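Side-chain contacts in periplasmic binding protein/LacI transcriptional regulator (PDB 3CTP), which binds the sugar beta-D-xylulofuranose in a pocket between its two lobes and probably acts as a LacI-family DNA-binding transcriptional repressor: residues A140-I145 against T151-N156; S225-V230 against K251-S256. All blocks are in the same frame, centred on the assembly; numbering follows the deposited sequence.

Interaction 1: residues A140-I145 against T151-N156. With XLF (beta-D-xylulofuranose), chain C.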
ATOM      1  N   ALA A 140     -19.448   6.323  -8.499  1.00  8.33           N
ATOM      2  CA  ALA A 140     -18.100   6.408  -9.101  1.00  9.36           C
ATOM      3  C   ALA A 140     -17.239   7.342  -8.294  1.00  9.47           C
ATOM      4  O   ALA A 140     -17.722   8.365  -7.814  1.00 10.42           O
ATOM      5  CB  ALA A 140     -18.194   6.957 -10.521  1.00 10.47           C
ATOM      6  N   PHE A 141     -15.967   6.980  -8.123  1.00  9.58           N
ATOM      7  CA  PHE A 141     -14.961   7.924  -7.587  1.00  9.73           C
ATOM      8  C   PHE A 141     -14.122   8.540  -8.734  1.00  9.75           C
ATOM      9  O   PHE A 141     -13.525   7.795  -9.531  1.00 10.19           O
ATOM     10  CB  PHE A 141     -14.070   7.213  -6.536  1.00  9.86           C
ATOM     11  CG  PHE A 141     -12.944   8.079  -5.992  1.00 10.67           C
ATOM     12  CD1 PHE A 141     -13.220   9.214  -5.238  1.00 11.58           C
ATOM     13  CD2 PHE A 141     -11.617   7.747  -6.238  1.00  9.74           C
ATOM     14  CE1 PHE A 141     -12.160  10.004  -4.733  1.00  9.96           C
ATOM     15  CE2 PHE A 141     -10.562   8.535  -5.742  1.00 10.55           C
ATOM     16  CZ  PHE A 141     -10.843   9.651  -4.999  1.00 11.26           C
ATOM     17  N   GLU A 142     -14.149   9.877  -8.838  1.00  9.60           N
ATOM     18  CA  GLU A 142     -13.381  10.673  -9.824  1.00 10.66           C
ATOM     19  C   GLU A 142     -13.863  10.691 -11.252  1.00 12.29           C
ATOM     20  O   GLU A 142     -14.202  11.760 -11.783  1.00 12.69           O
ATOM     21  CB  GLU A 142     -11.892  10.333  -9.800  1.00 11.07           C
ATOM     22  CG  GLU A 142     -11.287  10.809  -8.479  1.00 12.53           C
ATOM     23  CD  GLU A 142      -9.771  10.660  -8.410  1.00 13.27           C
ATOM     24  OE1 GLU A 142      -9.178  11.228  -7.456  1.00 11.75           O
ATOM     25  OE2 GLU A 142      -9.185   9.987  -9.292  1.00  9.99           O
ATOM     26  N   ASN A 143     -13.795   9.542 -11.927  1.00  9.37           N
ATOM     27  CA  ASN A 143     -14.096   9.563 -13.347  1.00  8.74           C
ATOM     28  C   ASN A 143     -15.582   9.354 -13.560  1.00 10.37           C
ATOM     29  O   ASN A 143     -16.190   8.463 -12.953  1.00 12.57           O
ATOM     30  CB  ASN A 143     -13.339   8.444 -14.074  1.00  8.24           C
ATOM     31  CG  ASN A 143     -11.882   8.768 -14.314  1.00 10.89           C
ATOM     32  OD1 ASN A 143     -11.371   9.809 -13.907  1.00  9.86           O
ATOM     33  ND2 ASN A 143     -11.192   7.849 -14.999  1.00 10.94           N
ATOM     34  N   HIS A 144     -16.144  10.163 -14.446  1.00 10.03           N
ATOM     35  CA  HIS A 144     -17.562  10.065 -14.788  1.00  9.42           C
ATOM     36  C   HIS A 144     -17.783   8.853 -15.669  1.00 12.57           C
ATOM     37  O   HIS A 144     -17.037   8.624 -16.614  1.00 16.22           O
ATOM     38  CB  HIS A 144     -17.982  11.336 -15.529  1.00 10.13           C
ATOM     39  CG  HIS A 144     -18.027  12.537 -14.640  1.00 11.43           C
ATOM     40  ND1 HIS A 144     -16.906  13.277 -14.326  1.00 15.22           N
ATOM     41  CD2 HIS A 144     -19.054  13.101 -13.955  1.00 12.55           C
ATOM     42  CE1 HIS A 144     -17.237  14.245 -13.484  1.00 15.32           C
ATOM     43  NE2 HIS A 144     -18.533  14.160 -13.243  1.00 17.72           N
ATOM     44  N   ILE A 145     -18.853   8.109 -15.414  1.00 11.28           N
ATOM     45  CA  ILE A 145     -19.094   6.892 -16.162  1.00 12.31           C
ATOM     46  C   ILE A 145     -20.260   7.074 -17.118  1.00 15.18           C
ATOM     47  O   ILE A 145     -20.079   7.061 -18.352  1.00 16.89           O
ATOM     48  CB  ILE A 145     -19.327   5.730 -15.184  1.00 12.31           C
ATOM     49  CG1 ILE A 145     -18.087   5.582 -14.332  1.00 12.02           C
ATOM     50  CG2 ILE A 145     -19.528   4.412 -15.961  1.00 16.00           C
ATOM     51  CD1 ILE A 145     -18.160   4.398 -13.359  1.00 13.56           C
ATOM     52  N   THR A 151     -20.998  10.788  -9.306  1.00  8.44           N
ATOM     53  CA  THR A 151     -19.524  10.814  -9.226  1.00 10.15           C
ATOM     54  C   THR A 151     -19.114  11.652  -8.006  1.00 10.99           C
ATOM     55  O   THR A 151     -19.559  12.815  -7.847  1.00 12.56           O
ATOM     56  CB  THR A 151     -18.933  11.472 -10.498  1.00 12.31           C
ATOM     57  OG1 THR A 151     -19.485  10.852 -11.671  1.00 18.07           O
ATOM     58  CG2 THR A 151     -17.418  11.349 -10.521  1.00 13.62           C
ATOM     59  N   ILE A 152     -18.272  11.075  -7.140  1.00  8.58           N
ATOM     60  CA  ILE A 152     -17.777  11.744  -5.947  1.00  8.44           C
ATOM     61  C   ILE A 152     -16.282  12.002  -6.179  1.00  8.48           C
ATOM     62  O   ILE A 152     -15.563  11.127  -6.665  1.00  9.16           O
ATOM     63  CB  ILE A 152     -17.928  10.813  -4.695  1.00  8.74           C
ATOM     64  CG1 ILE A 152     -19.398  10.411  -4.438  1.00 11.69           C
ATOM     65  CG2 ILE A 152     -17.367  11.484  -3.436  1.00  9.61           C
ATOM     66  CD1 ILE A 152     -19.875   9.087  -5.192  1.00 10.49           C
ATOM     67  N   SER A 153     -15.804  13.173  -5.809  1.00  9.27           N
ATOM     68  CA  SER A 153     -14.399  13.479  -6.010  1.00  9.54           C
ATOM     69  C   SER A 153     -13.942  14.522  -5.031  1.00  9.76           C
ATOM     70  O   SER A 153     -14.780  15.142  -4.386  1.00 10.29           O
ATOM     71  CB  SER A 153     -14.231  13.991  -7.432  1.00 12.41           C
ATOM     72  OG  SER A 153     -12.859  14.194  -7.728  1.00 27.13           O
ATOM     73  N   SER A 154     -12.624  14.712  -4.885  1.00  8.83           N
ATOM     74  CA  SER A 154     -12.143  15.902  -4.196  1.00  8.92           C
ATOM     75  C   SER A 154     -12.168  17.083  -5.165  1.00  9.90           C
ATOM     76  O   SER A 154     -12.348  16.897  -6.360  1.00 10.30           O
ATOM     77  CB  SER A 154     -10.715  15.719  -3.683  1.00  9.72           C
ATOM     78  OG  SER A 154     -10.649  14.700  -2.675  1.00 10.73           O
ATOM     79  N   ASP A 155     -11.960  18.290  -4.643  1.00  8.52           N
ATOM     80  CA  ASP A 155     -11.930  19.492  -5.477  1.00  8.50           C
ATOM     81  C   ASP A 155     -10.574  19.624  -6.148  1.00  9.23           C
ATOM     82  O   ASP A 155      -9.715  20.417  -5.765  1.00  9.87           O
ATOM     83  CB  ASP A 155     -12.262  20.714  -4.602  1.00  9.28           C
ATOM     84  CG  ASP A 155     -12.447  21.969  -5.397  1.00 13.59           C
ATOM     85  OD1 ASP A 155     -12.289  21.953  -6.646  1.00 13.06           O
ATOM     86  OD2 ASP A 155     -12.715  22.992  -4.722  1.00 14.84           O
ATOM     87  N   ASN A 156     -10.381  18.810  -7.168  1.00  8.21           N
ATOM     88  CA  ASN A 156      -9.057  18.721  -7.777  1.00  8.23           C
ATOM     89  C   ASN A 156      -8.628  19.971  -8.542  1.00  7.37           C
ATOM     90  O   ASN A 156      -7.436  20.313  -8.575  1.00  7.96           O
ATOM     91  CB  ASN A 156      -9.054  17.477  -8.660  1.00  8.88           C
ATOM     92  CG  ASN A 156      -9.011  16.219  -7.814  1.00  8.23           C
ATOM     93  OD1 ASN A 156      -8.117  16.075  -6.974  1.00 10.11           O
ATOM     94  ND2 ASN A 156     -10.016  15.339  -7.980  1.00 10.24           N
TER
HETATM   95  O4  XLF C 401      -6.511   9.971  -9.681  1.00 10.69           O
HETATM   96  C4  XLF C 401      -5.792  10.723  -8.700  1.00  9.94           C
HETATM   97  C5  XLF C 401      -4.308  10.498  -8.950  1.00  7.80           C
HETATM   98  O5  XLF C 401      -3.850   9.664  -7.880  1.00  8.98           O
HETATM   99  C3  XLF C 401      -6.033  10.164  -7.307  1.00  9.19           C
HETATM  100  O3  XLF C 401      -6.860  11.033  -6.522  1.00  9.46           O
HETATM  101  C2  XLF C 401      -4.631  10.090  -6.767  1.00  9.00           C
HETATM  102  O2  XLF C 401      -4.175  11.391  -6.342  1.00  8.32           O
HETATM  103  C1  XLF C 401      -4.485   9.078  -5.650  1.00  6.89           C
HETATM  104  O1  XLF C 401      -3.101   8.981  -5.278  1.00 10.36           O
HETATM  105  O   HOH W   1     -10.343  13.138  -5.990  1.00  9.93           O
HETATM  106  O   HOH W   2     -20.546   8.908 -13.324  1.00 19.17           O

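Interaction 2: residues S225-V230 against K251-S256. With NA (sodium ion), chain D.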
ATOM      1  N   SER A 225      17.104  13.387 -18.927  1.00 19.09           N
ATOM      2  CA  SER A 225      17.529  14.739 -18.501  1.00 20.96           C
ATOM      3  C   SER A 225      17.170  15.014 -17.049  1.00 20.76           C
ATOM      4  O   SER A 225      16.879  16.153 -16.657  1.00 20.72           O
ATOM      5  CB  SER A 225      16.915  15.811 -19.394  1.00 23.07           C
ATOM      6  OG  SER A 225      17.634  15.915 -20.619  1.00 39.85           O
ATOM      7  N   MET A 226      17.202  13.964 -16.241  1.00 20.70           N
ATOM      8  CA  MET A 226      17.008  14.103 -14.806  1.00 19.91           C
ATOM      9  C   MET A 226      17.975  15.143 -14.253  1.00 19.47           C
ATOM     10  O   MET A 226      17.673  15.846 -13.293  1.00 18.84           O
ATOM     11  CB  MET A 226      17.255  12.751 -14.134  1.00 20.09           C
ATOM     12  CG  MET A 226      16.940  12.692 -12.654  1.00 26.27           C
ATOM     13  SD  MET A 226      15.206  12.855 -12.235  1.00 18.01           S
ATOM     14  CE  MET A 226      15.391  13.872 -10.751  1.00 22.44           C
ATOM     15  N   LYS A 227      19.150  15.251 -14.862  1.00 20.29           N
ATOM     16  CA  LYS A 227      20.177  16.180 -14.347  1.00 22.71           C
ATOM     17  C   LYS A 227      19.730  17.654 -14.342  1.00 23.83           C
ATOM     18  O   LYS A 227      20.298  18.482 -13.612  1.00 23.61           O
ATOM     19  CB  LYS A 227      21.472  16.018 -15.142  1.00 24.14           C
ATOM     20  CG  LYS A 227      21.425  16.629 -16.530  1.00 33.44           C
ATOM     21  CD  LYS A 227      22.785  16.483 -17.239  1.00 33.18           C
ATOM     22  CE  LYS A 227      22.638  16.547 -18.750  1.00 35.80           C
ATOM     23  NZ  LYS A 227      23.939  16.255 -19.437  1.00 38.77           N
ATOM     24  N   ASP A 228      18.717  17.977 -15.142  1.00 22.76           N
ATOM     25  CA  ASP A 228      18.239  19.349 -15.265  1.00 22.42           C
ATOM     26  C   ASP A 228      17.130  19.677 -14.246  1.00 20.65           C
ATOM     27  O   ASP A 228      16.748  20.838 -14.098  1.00 20.79           O
ATOM     28  CB  ASP A 228      17.649  19.589 -16.661  1.00 24.53           C
ATOM     29  CG  ASP A 228      18.683  19.508 -17.769  1.00 45.66           C
ATOM     30  OD1 ASP A 228      19.898  19.636 -17.492  1.00 32.05           O
ATOM     31  OD2 ASP A 228      18.264  19.321 -18.934  1.00 32.64           O
ATOM     32  N   ILE A 229      16.595  18.667 -13.560  1.00 18.52           N
ATOM     33  CA  ILE A 229      15.401  18.893 -12.732  1.00 18.10           C
ATOM     34  C   ILE A 229      15.740  19.777 -11.543  1.00 17.72           C
ATOM     35  O   ILE A 229      14.910  20.563 -11.081  1.00 16.56           O
ATOM     36  CB  ILE A 229      14.815  17.538 -12.271  1.00 19.26           C
ATOM     37  CG1 ILE A 229      14.373  16.714 -13.485  1.00 21.64           C
ATOM     38  CG2 ILE A 229      13.688  17.710 -11.260  1.00 19.22           C
ATOM     39  CD1 ILE A 229      13.211  17.301 -14.266  1.00 26.55           C
ATOM     40  N   VAL A 230      16.969  19.661 -11.035  1.00 17.59           N
ATOM     41  CA  VAL A 230      17.372  20.491  -9.915  1.00 18.87           C
ATOM     42  C   VAL A 230      17.305  21.967 -10.290  1.00 18.04           C
ATOM     43  O   VAL A 230      17.261  22.831  -9.406  1.00 19.79           O
ATOM     44  CB  VAL A 230      18.794  20.153  -9.414  1.00 19.63           C
ATOM     45  CG1 VAL A 230      19.822  20.538 -10.450  1.00 22.17           C
ATOM     46  CG2 VAL A 230      19.073  20.885  -8.088  1.00 21.35           C
ATOM     47  N   LYS A 251      17.265  12.825  -4.512  1.00 13.35           N
ATOM     48  CA  LYS A 251      18.200  12.495  -3.418  1.00 14.08           C
ATOM     49  C   LYS A 251      19.401  11.688  -3.939  1.00 16.95           C
ATOM     50  O   LYS A 251      20.553  11.893  -3.489  1.00 17.34           O
ATOM     51  CB  LYS A 251      17.474  11.707  -2.307  1.00 14.87           C
ATOM     52  CG  LYS A 251      16.550  12.540  -1.429  1.00 22.14           C
ATOM     53  CD  LYS A 251      15.723  11.613  -0.538  1.00 27.05           C
ATOM     54  CE  LYS A 251      14.834  12.373   0.429  1.00 27.90           C
ATOM     55  NZ  LYS A 251      14.164  11.418   1.381  1.00 36.34           N
ATOM     56  N   LYS A 252      19.155  10.766  -4.866  1.00 17.04           N
ATOM     57  CA  LYS A 252      20.244   9.945  -5.416  1.00 18.63           C
ATOM     58  C   LYS A 252      21.287  10.827  -6.101  1.00 19.25           C
ATOM     59  O   LYS A 252      22.461  10.444  -6.213  1.00 20.22           O
ATOM     60  CB  LYS A 252      19.708   8.925  -6.412  1.00 20.53           C
ATOM     61  CG  LYS A 252      18.855   7.817  -5.811  1.00 39.31           C
ATOM     62  CD  LYS A 252      19.617   7.029  -4.765  1.00 37.23           C
ATOM     63  CE  LYS A 252      19.011   5.648  -4.572  1.00 40.80           C
ATOM     64  NZ  LYS A 252      19.441   5.036  -3.281  1.00 42.37           N
ATOM     65  N   ARG A 253      20.868  12.002  -6.554  1.00 18.20           N
ATOM     66  CA  ARG A 253      21.778  12.908  -7.255  1.00 18.77           C
ATOM     67  C   ARG A 253      22.346  13.939  -6.291  1.00 20.31           C
ATOM     68  O   ARG A 253      22.975  14.897  -6.719  1.00 22.09           O
ATOM     69  CB  ARG A 253      21.072  13.667  -8.379  1.00 19.42           C
ATOM     70  CG  ARG A 253      19.933  12.979  -9.072  1.00 41.20           C
ATOM     71  CD  ARG A 253      20.213  12.789 -10.549  1.00 26.18           C
ATOM     72  NE  ARG A 253      20.998  13.861 -11.151  1.00 42.30           N
ATOM     73  CZ  ARG A 253      21.730  13.704 -12.251  1.00 30.01           C
ATOM     74  NH1 ARG A 253      21.764  12.524 -12.858  1.00 41.73           N
ATOM     75  NH2 ARG A 253      22.426  14.717 -12.746  1.00 44.59           N
ATOM     76  N   GLY A 254      22.084  13.783  -5.002  1.00 19.78           N
ATOM     77  CA  GLY A 254      22.620  14.712  -4.010  1.00 20.66           C
ATOM     78  C   GLY A 254      21.898  16.037  -3.897  1.00 21.14           C
ATOM     79  O   GLY A 254      22.432  16.996  -3.332  1.00 21.93           O
ATOM     80  N   VAL A 255      20.671  16.099  -4.412  1.00 20.36           N
ATOM     81  CA  VAL A 255      19.895  17.342  -4.394  1.00 19.93           C
ATOM     82  C   VAL A 255      19.323  17.593  -3.006  1.00 20.70           C
ATOM     83  O   VAL A 255      18.855  16.657  -2.346  1.00 21.91           O
ATOM     84  CB  VAL A 255      18.767  17.304  -5.471  1.00 19.55           C
ATOM     85  CG1 VAL A 255      17.816  18.483  -5.326  1.00 14.73           C
ATOM     86  CG2 VAL A 255      19.373  17.312  -6.852  1.00 19.85           C
ATOM     87  N   SER A 256      19.383  18.848  -2.547  1.00 18.49           N
ATOM     88  CA  SER A 256      18.873  19.200  -1.235  1.00 18.18           C
ATOM     89  C   SER A 256      17.486  19.786  -1.393  1.00 17.51           C
ATOM     90  O   SER A 256      17.276  20.717  -2.160  1.00 18.26           O
ATOM     91  CB  SER A 256      19.788  20.219  -0.529  1.00 19.77           C
ATOM     92  OG  SER A 256      20.921  19.552   0.013  1.00 28.87           O
TER
HETATM   93 NA    NA D 402      16.596  24.692  -8.100  1.00 12.78          NA
HETATM   94  O   HOH W   3      18.724  25.386  -8.196  1.00 26.90           O
HETATM   95  O   HOH W   4      16.222  26.900  -7.887  1.00 30.61           O

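Interaction 1: residues A140-I145 against T151-N156
Two groups grip E142 OE1: O3 of the bound xylulofuranose donates to it at 2.5 Å, and a water donates to it at 2.7 Å. That same water accepts from S154 N and N156 ND2, so it ties the carboxylate to the end of the neighbouring strand and the first turn of helix 156-169. N156 OD1 in turn accepts from R190 NE, and R190 also bonds the sugar. The other oxygen, E142 OE2, takes the sugar's O4 at 2.7 Å, which makes a two-pronged clasp on neighbouring hydroxyls. Beyond CG the glutamate chain runs extended (chi2 -174°), and this straight run carries the carboxylate to the sugar while CG lies over the middle of one face of the F141 ring and brushes S153 OG. With a leucine in place of E142, the sugar's O3 and O4 would probably lose the carboxylate that accepts from both, and the water would be left without the oxygen it donates to.

The backbones run as parallel strands, I152 giving its N-H to A140 O and receiving that of E142 on its own O at 2.9 Å. N143 N then turns back to F141 O in a gamma turn at E142. Past the turn, H144 comes back to T151, whose CG2 stands almost squarely over the H144 ring, 4.0 Å from its centroid, a CH-pi contact. The ring's nitrogens are held by E185 and D310, two acids that would favour an imidazolium. T151 OG1 is linked to I145 N through a second water.

Strands 138-141 and 151-154 are inner neighbours of the mixed sheet, with 119-123 beyond the first and 311-318 beyond the second. F141 and I152 share one face, F141 packing on helix 73-88 and I152 on helix 286-302.

Interaction 2: residues S225-V230 against K251-S256
R253 lies against M226 and K227 just where a Schellman motif ends helix 240-252, in the periplasmic binding protein-like part of the chain. G254, with positive phi, is the C-prime residue: its N bonds to K251 O at 2.9 Å and V255 N reaches back to L250 O. The motif swings the chain out of the helix so that R253 and V255, on either side of the glycine in sequence, both direct their CB atoms at the loop 225-230, helical in phi/psi from M226 on.

R253 is bent at chi2 and chi3, and its first torsion, -31°, is far from a staggered value. As modelled, the bends lay one face of the guanidinium over the backbone of M226 and K227, with K227 N above its centre. The group is placed too close to K227, however, so its fit there is doubtful. M226 is the sounder partner: CG anti to its own N (chi1 -173°) brings that carbon within 3.9 Å of R253 CD, and the two chains slide past each other in opposite directions. M226 also reaches A249 and L250 of the helix. K227, by contrast, extends beyond CG and leads its amine away.

Next to this pair is a small apolar contact, V230 CG2 to V255 CG2 at 3.8 Å. V230 holds CG1 between its N and carbonyl carbon, leaving CG2 anti to N and facing both methyls of V255, which continues onto L250 and V261. On the helix side, K252 NZ makes a salt bridge to E321 of the second subunit. The carbonyl of V230 also serves a metal: V230 O binds the sodium ion at 2.4 Å, alongside two waters, Y232 O and E260 O.

The two contacts lie on opposite sides of the chain's centre, with their centres 34 Å apart and nearest atoms about 21 Å apart. Interaction 1 comes first along the chain and is complete before interaction 2 begins. The first joins two strands of the seven-stranded mixed sheet; the second lies beside the four-stranded parallel sheet, in the loop before strand 234-237 and at the end of helix 240-252. Only interaction 1 touches the sugar; the helix whose end lies in interaction 2 starts just after N239 of the same pocket. One contact thus helps form the binding site, the other a distant, sodium-bearing surface.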